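Local coordinates for protein FAD-binding oxidoreductase (Gulosibacter chungangensis, PDB 7PBG) that oxidises 4-ethylphenol with a covalently bound FAD, dehydrogenating the alkyl side chain toward 4-vinylphenol, at residues F350-N353 with E354-P357; N494-Q497 with R498-E502; G9-A12 with E13-A16. All coordinates share one frame; numbering follows the deposited sequence.

In the fold
All three contacts join neighbouring stretches of chain and lie toward the periphery. Contact 3 (residues 9-16) caps the first helix, 12-26; contact 1 (350-357) turns the chain off the edge strand 349-352 of the eight-stranded sheet; contact 2 (494-502) runs along the chain of helix 492-508, facing the second subunit. None touches another. The centre of contact 1 is about 49 Å from that of contact 2 and 61 Å from that of contact 3, both across the chain's centre; contacts 2 and 3 are about 32 Å apart, centre to centre. The side chain of His501 lies about 14 Å from FAD, and that of Phe15 about 12 Å from that of FAD-binding His82.

Contact 1. Residues F350-N353 with E354-P357; sequences FETN and ETLP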
loop_
_atom_site.group_PDB
_atom_site.type_symbol
_atom_site.label_atom_id
_atom_site.label_comp_id
_atom_site.label_asym_id
_atom_site.label_seq_id
_atom_site.Cartn_x
_atom_site.Cartn_y
_atom_site.Cartn_z
ATOM N N PHE A 350 -19.414 26.453 14.552
ATOM C CA PHE A 350 -19.552 25.025 14.216
ATOM C C PHE A 350 -21.004 24.754 13.801
ATOM O O PHE A 350 -21.924 25.169 14.518
ATOM C CB PHE A 350 -19.134 24.175 15.413
ATOM C CG PHE A 350 -19.094 22.702 15.167
ATOM C CD1 PHE A 350 -17.939 22.099 14.673
ATOM C CD2 PHE A 350 -20.213 21.913 15.386
ATOM C CE1 PHE A 350 -17.907 20.739 14.433
ATOM C CE2 PHE A 350 -20.154 20.538 15.219
ATOM C CZ PHE A 350 -19.009 19.955 14.740
ATOM N N GLU A 351 -21.185 23.980 12.754
ATOM C CA GLU A 351 -22.541 23.513 12.319
ATOM C C GLU A 351 -22.429 22.050 11.896
ATOM O O GLU A 351 -21.380 21.631 11.428
ATOM C CB GLU A 351 -23.085 24.340 11.164
ATOM C CG GLU A 351 -23.183 25.837 11.380
ATOM C CD GLU A 351 -24.136 26.287 12.481
ATOM O OE1 GLU A 351 -25.018 25.478 12.903
ATOM O OE2 GLU A 351 -24.042 27.464 12.860
ATOM N N THR A 352 -23.542 21.338 11.935
ATOM C CA THR A 352 -23.643 20.005 11.332
ATOM C C THR A 352 -24.716 20.090 10.263
ATOM O O THR A 352 -25.404 21.083 10.200
ATOM C CB THR A 352 -24.004 18.946 12.379
ATOM O OG1 THR A 352 -25.372 19.135 12.715
ATOM C CG2 THR A 352 -23.171 19.001 13.640
ATOM N N ASN A 353 -24.854 19.041 9.474
ATOM C CA ASN A 353 -25.899 18.999 8.426
ATOM C C ASN A 353 -27.257 18.905 9.080
ATOM O O ASN A 353 -28.267 19.070 8.331
ATOM C CB ASN A 353 -25.655 17.911 7.395
ATOM C CG ASN A 353 -25.579 16.531 7.982
ATOM O OD1 ASN A 353 -24.628 16.230 8.698
ATOM N ND2 ASN A 353 -26.579 15.705 7.690
ATOM N N GLU A 354 -27.337 18.615 10.387
ATOM C CA GLU A 354 -28.634 18.703 11.099
ATOM C C GLU A 354 -28.944 20.148 11.508
ATOM O O GLU A 354 -30.093 20.507 11.444
ATOM C CB GLU A 354 -28.702 17.774 12.310
ATOM C CG GLU A 354 -28.650 16.331 11.945
ATOM C CD GLU A 354 -28.500 15.360 13.111
ATOM O OE1 GLU A 354 -28.013 15.751 14.175
ATOM O OE2 GLU A 354 -28.758 14.192 12.897
ATOM N N THR A 355 -27.983 20.929 12.000
ATOM C CA THR A 355 -28.217 22.336 12.420
ATOM C C THR A 355 -28.226 23.278 11.211
ATOM O O THR A 355 -28.827 24.338 11.302
ATOM C CB THR A 355 -27.216 22.780 13.482
ATOM O OG1 THR A 355 -25.933 22.923 12.859
ATOM C CG2 THR A 355 -27.155 21.828 14.653
ATOM N N LEU A 356 -27.617 22.880 10.108
ATOM C CA LEU A 356 -27.592 23.665 8.868
ATOM C C LEU A 356 -28.030 22.715 7.764
ATOM O O LEU A 356 -27.252 22.340 6.881
ATOM C CB LEU A 356 -26.180 24.182 8.619
ATOM C CG LEU A 356 -26.054 25.120 7.430
ATOM C CD1 LEU A 356 -26.652 26.476 7.758
ATOM C CD2 LEU A 356 -24.603 25.244 7.039
ATOM N N PRO A 357 -29.316 22.308 7.768
ATOM C CA PRO A 357 -29.817 21.394 6.745
ATOM C C PRO A 357 -29.942 22.131 5.409
ATOM O O PRO A 357 -30.004 23.362 5.382
ATOM C CB PRO A 357 -31.197 20.974 7.282
ATOM C CG PRO A 357 -31.617 22.212 8.009
ATOM C CD PRO A 357 -30.368 22.759 8.676
HETATM O O HOH W 1 -26.247 17.833 14.923
#
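Thr355 folds back on Glu351 and Thr352 where the edge strand 349-352 ends, and hydrogen bonds through side-chain oxygens dominate the contact. Thr355 OG1 donates to Glu351 OE1 at 2.7 Å, using the anti lone pair of that oxygen, and also accepts from Thr352 N at 3.0 Å with an N-H...O angle of 162°. The carboxylate comes within range because the Glu351 chain bends at chi2 (-63°); its other oxygen, OE2, forms a salt bridge with Arg349. The reciprocal bond runs from Thr355 N to Thr352 OG1 at 3.2 Å, and Glu354 N adds a weak one to the same hydroxyl. Thr352 OG1 reaches both amides because chi1 of 73° sets it between its own backbone N and carbonyl carbon.

Among backbone bonds, Leu356 N donates to Thr352 O at 2.9 Å; together with the Thr355 N bond to the hydroxyl this meets the definition of an ST motif. Pro357 CA adds a CA-H...O contact of 3.2 Å to Asn353 O. One water lies 2.7 Å from Thr352 OG1 and donates to Glu354 OE1, an oxygen that also pairs with Arg328. Apolar contact is slight, Glu351 CB meeting Leu356 CB at 4.0 Å, while the rest of the leucine packs on helix 363-375. On the strand side Asn353 still pairs with Ser244, by backbone and by OD1.

An alanine in place of Glu351 removes the acceptor of the Thr355 proton and the partner of Arg349, and would probably leave that hydroxyl held by the Thr352 amide alone and the arginine charge without its mate. Each threonine's amide thus donates to the other's hydroxyl, so side chains meet the polar needs of a surface turn where the chain leaves the edge strand.

Contact 2. Residues N494-Q497 with R498-E502; sequences NHIQ and RRSHE
Arg498 puts NH1 over one face of the His495 ring, near its rim and 3.3 Å from His495 CG, while the guanidinium lies over His495 CB, its plane 19° from that of the ring. The bend at chi3 (82°) turns the head of the arginine, and its NE forms a 3.3 Å salt bridge with Glu502 OE2, one helical turn on. His495 NE2 is itself bonded to Glu488 O.

Arg499 N donates to His495 O (2.9 Å, 170°), an i to i+4 bond of helix 492-508. Its side chain reaches back five residues: NE donates to Asn494 O at 2.9 Å, with the oxygen near the guanidinium plane; NH2 adds a weak bond there and is hydrogen-bonded to Asn493 O. Ile496 CD1 covers one guanidinium face, 3.7 Å from Arg499 NH2, while NH1 forms a salt bridge with Glu190 of the second subunit.

Ser500 meets Ile496 O twice, through its backbone N, the next i to i+4 bond, and through OG at 2.9 Å; the two donors approach from opposite faces of the carbonyl plane.

His501 N continues the pattern to Gln497 O at 2.9 Å, an oxygen that also sits over its ring centre. Gln497 NE2 bonds to Gly195 O and Arg193 O of the second subunit, on which this helix packs.

Each arginine is therefore held on two counts, one with NH1 over the rim of the His495 ring and NE paired with a carboxylate, the other tied to a backbone carbonyl while its charge bridges the dimer interface.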
loop_
_atom_site.group_PDB
_atom_site.type_symbol
_atom_site.label_atom_id
_atom_site.label_comp_id
_atom_site.label_asym_id
_atom_site.label_seq_id
_atom_site.Cartn_x
_atom_site.Cartn_y
_atom_site.Cartn_z
ATOM N N ASN A 494 21.696 12.257 -8.139
ATOM C CA ASN A 494 21.718 12.420 -9.607
ATOM C C ASN A 494 20.448 11.792 -10.196
ATOM O O ASN A 494 20.551 11.021 -11.166
ATOM C CB ASN A 494 22.963 11.811 -10.242
ATOM C CG ASN A 494 24.255 12.440 -9.767
ATOM O OD1 ASN A 494 24.424 13.657 -9.777
ATOM N ND2 ASN A 494 25.159 11.601 -9.323
ATOM N N HIS A 495 19.316 11.997 -9.521
ATOM C CA HIS A 495 17.985 11.575 -10.027
ATOM C C HIS A 495 17.908 10.045 -10.111
ATOM O O HIS A 495 17.334 9.491 -11.099
ATOM C CB HIS A 495 17.687 12.234 -11.373
ATOM C CG HIS A 495 17.672 13.712 -11.327
ATOM N ND1 HIS A 495 18.846 14.451 -11.415
ATOM C CD2 HIS A 495 16.680 14.583 -11.076
ATOM C CE1 HIS A 495 18.551 15.731 -11.310
ATOM N NE2 HIS A 495 17.214 15.845 -11.113
ATOM N N ILE A 496 18.408 9.358 -9.069
ATOM C CA ILE A 496 18.389 7.869 -9.052
ATOM C C ILE A 496 16.934 7.388 -9.183
ATOM O O ILE A 496 16.742 6.350 -9.769
ATOM C CB ILE A 496 19.145 7.275 -7.855
ATOM C CG1 ILE A 496 19.294 5.751 -7.967
ATOM C CG2 ILE A 496 18.520 7.706 -6.537
ATOM C CD1 ILE A 496 19.959 5.226 -9.226
ATOM N N GLN A 497 15.951 8.156 -8.712
ATOM C CA GLN A 497 14.529 7.764 -8.823
ATOM C C GLN A 497 14.151 7.669 -10.288
ATOM O O GLN A 497 13.674 6.592 -10.720
ATOM C CB GLN A 497 13.598 8.738 -8.129
ATOM C CG GLN A 497 13.060 8.195 -6.840
ATOM C CD GLN A 497 11.999 9.062 -6.205
ATOM O OE1 GLN A 497 11.249 9.817 -6.846
ATOM N NE2 GLN A 497 11.941 8.941 -4.900
ATOM N N ARG A 498 14.344 8.770 -11.027
ATOM C CA ARG A 498 14.058 8.803 -12.482
ATOM C C ARG A 498 14.815 7.676 -13.173
ATOM O O ARG A 498 14.250 7.025 -14.054
ATOM C CB ARG A 498 14.467 10.152 -13.102
ATOM C CG ARG A 498 14.213 10.314 -14.601
ATOM C CD ARG A 498 14.954 11.574 -15.102
ATOM N NE ARG A 498 16.366 11.278 -15.368
ATOM C CZ ARG A 498 17.402 12.077 -15.104
ATOM N NH1 ARG A 498 17.217 13.284 -14.604
ATOM N NH2 ARG A 498 18.635 11.661 -15.351
ATOM N N ARG A 499 16.100 7.520 -12.895
ATOM C CA ARG A 499 16.921 6.492 -13.576
ATOM C C ARG A 499 16.375 5.077 -13.266
ATOM O O ARG A 499 16.460 4.238 -14.124
ATOM C CB ARG A 499 18.398 6.697 -13.201
ATOM C CG ARG A 499 18.963 8.003 -13.744
ATOM C CD ARG A 499 20.456 8.161 -13.627
ATOM N NE ARG A 499 20.894 8.404 -12.273
ATOM C CZ ARG A 499 21.724 7.650 -11.564
ATOM N NH1 ARG A 499 22.208 6.509 -12.030
ATOM N NH2 ARG A 499 22.067 8.035 -10.357
ATOM N N SER A 500 15.838 4.827 -12.086
ATOM C CA SER A 500 15.274 3.526 -11.713
ATOM C C SER A 500 13.935 3.359 -12.431
ATOM O O SER A 500 13.700 2.302 -12.997
ATOM C CB SER A 500 15.134 3.414 -10.222
ATOM O OG SER A 500 16.408 3.520 -9.598
ATOM N N HIS A 501 13.156 4.415 -12.539
ATOM C CA HIS A 501 11.893 4.377 -13.320
ATOM C C HIS A 501 12.237 3.987 -14.739
ATOM O O HIS A 501 11.519 3.138 -15.296
ATOM C CB HIS A 501 11.177 5.714 -13.293
ATOM C CG HIS A 501 10.685 6.069 -11.948
ATOM N ND1 HIS A 501 10.368 7.358 -11.633
ATOM C CD2 HIS A 501 10.508 5.334 -10.840
ATOM C CE1 HIS A 501 9.970 7.393 -10.381
ATOM N NE2 HIS A 501 10.043 6.188 -9.871
ATOM N N GLU A 502 13.261 4.624 -15.301
ATOM C CA GLU A 502 13.703 4.388 -16.700
ATOM C C GLU A 502 14.132 2.928 -16.897
ATOM O O GLU A 502 13.890 2.349 -17.958
ATOM C CB GLU A 502 14.892 5.275 -17.049
ATOM C CG GLU A 502 14.559 6.722 -17.292
ATOM C CD GLU A 502 15.784 7.636 -17.344
ATOM O OE1 GLU A 502 17.023 7.135 -17.371
ATOM O OE2 GLU A 502 15.539 8.833 -17.363
#

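Contact 3. Residues G9-A12 with E13-A16; sequences GVSA and EQFA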
loop_
_atom_site.group_PDB
_atom_site.type_symbol
_atom_site.label_atom_id
_atom_site.label_comp_id
_atom_site.label_asym_id
_atom_site.label_seq_id
_atom_site.Cartn_x
_atom_site.Cartn_y
_atom_site.Cartn_z
ATOM N N GLY A 9 9.119 10.333 -36.190
ATOM C CA GLY A 9 9.692 9.051 -36.632
ATOM C C GLY A 9 8.709 8.149 -37.363
ATOM O O GLY A 9 9.135 7.095 -37.849
ATOM N N VAL A 10 7.430 8.514 -37.455
ATOM C CA VAL A 10 6.404 7.685 -38.144
ATOM C C VAL A 10 5.861 8.530 -39.300
ATOM O O VAL A 10 5.275 9.598 -39.074
ATOM C CB VAL A 10 5.268 7.235 -37.209
ATOM C CG1 VAL A 10 4.188 6.494 -37.976
ATOM C CG2 VAL A 10 5.797 6.405 -36.038
ATOM N N SER A 11 6.048 8.028 -40.503
ATOM C CA SER A 11 5.642 8.687 -41.752
ATOM C C SER A 11 4.127 8.506 -41.918
ATOM O O SER A 11 3.518 7.615 -41.238
ATOM C CB SER A 11 6.394 8.063 -42.886
ATOM O OG SER A 11 5.817 6.809 -43.259
ATOM N N ALA A 12 3.501 9.324 -42.757
ATOM C CA ALA A 12 2.064 9.150 -43.069
ATOM C C ALA A 12 1.790 7.750 -43.629
ATOM O O ALA A 12 0.707 7.174 -43.362
ATOM C CB ALA A 12 1.586 10.240 -43.999
ATOM N N GLU A 13 2.676 7.226 -44.474
ATOM C CA GLU A 13 2.463 5.911 -45.112
ATOM C C GLU A 13 2.446 4.844 -44.007
ATOM O O GLU A 13 1.531 4.005 -43.998
ATOM C CB GLU A 13 3.532 5.689 -46.181
ATOM C CG GLU A 13 3.504 4.295 -46.768
ATOM C CD GLU A 13 4.657 4.091 -47.726
ATOM O OE1 GLU A 13 5.699 3.573 -47.286
ATOM O OE2 GLU A 13 4.540 4.562 -48.884
ATOM N N GLN A 14 3.439 4.885 -43.121
ATOM C CA GLN A 14 3.559 3.948 -41.977
ATOM C C GLN A 14 2.314 4.063 -41.090
ATOM O O GLN A 14 1.711 3.003 -40.781
ATOM C CB GLN A 14 4.844 4.261 -41.220
ATOM C CG GLN A 14 6.063 3.693 -41.936
ATOM C CD GLN A 14 7.340 4.265 -41.377
ATOM O OE1 GLN A 14 7.332 5.261 -40.661
ATOM N NE2 GLN A 14 8.464 3.634 -41.711
ATOM N N PHE A 15 1.939 5.286 -40.724
ATOM C CA PHE A 15 0.753 5.564 -39.870
ATOM C C PHE A 15 -0.518 5.026 -40.534
ATOM O O PHE A 15 -1.356 4.360 -39.857
ATOM C CB PHE A 15 0.618 7.059 -39.583
ATOM C CG PHE A 15 -0.336 7.352 -38.461
ATOM C CD1 PHE A 15 0.071 7.155 -37.152
ATOM C CD2 PHE A 15 -1.653 7.707 -38.701
ATOM C CE1 PHE A 15 -0.795 7.407 -36.097
ATOM C CE2 PHE A 15 -2.515 7.957 -37.636
ATOM C CZ PHE A 15 -2.080 7.785 -36.347
ATOM N N ALA A 16 -0.722 5.308 -41.825
ATOM C CA ALA A 16 -1.907 4.798 -42.554
ATOM C C ALA A 16 -1.909 3.259 -42.489
ATOM O O ALA A 16 -3.009 2.654 -42.465
ATOM C CB ALA A 16 -1.918 5.276 -43.994
HETATM O O HOH W 2 7.250 5.381 -45.290
#
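Ser11 and Gln14 turn their polar ends toward each other's backbone and form a capping box at the start of helix 12-26. Ser11 is the N-cap residue. A chi1 of 79° turns its hydroxyl in toward the first turn, where Gln14 N donates to OG at 3.1 Å and an angle of 170°. Gln14 answers in the opposite direction. Its extended chain runs back alongside the serine, CG passing 3.4 Å from Ser11 OG, and brings OE1 to 3.1 Å from Ser11 N. That bond is nearly straight, 177° at the hydrogen, though the donor is tilted from the carbonyl plane of the amide.

Glu13 joins the cap from farther out, through a water that lies 2.9 Å from Ser11 OG and donates to Glu13 OE1. Behind the cap, Phe15 N closes the first backbone turn on Ser11 O at 2.9 Å, and Ala16 N follows on Ala12 O.

Val10 and Phe15, the residue before the N-cap and the fourth residue after it, approach at a slant. Val10 CG1 comes 4.0 Å from Phe15 CB and lies at the edge of the phenyl ring, near its plane; this pairing is the hydrophobic staple that often accompanies a capping box. The ring itself extends away from the valine, meets Phe3 edge-to-face and packs on Leu6 and Ile79.

Two reciprocal, nearly linear bonds thus supply partners to amides at the helix start, and the carboxylate of Glu13, close to that end, would be expected to interact favourably with the helix dipole.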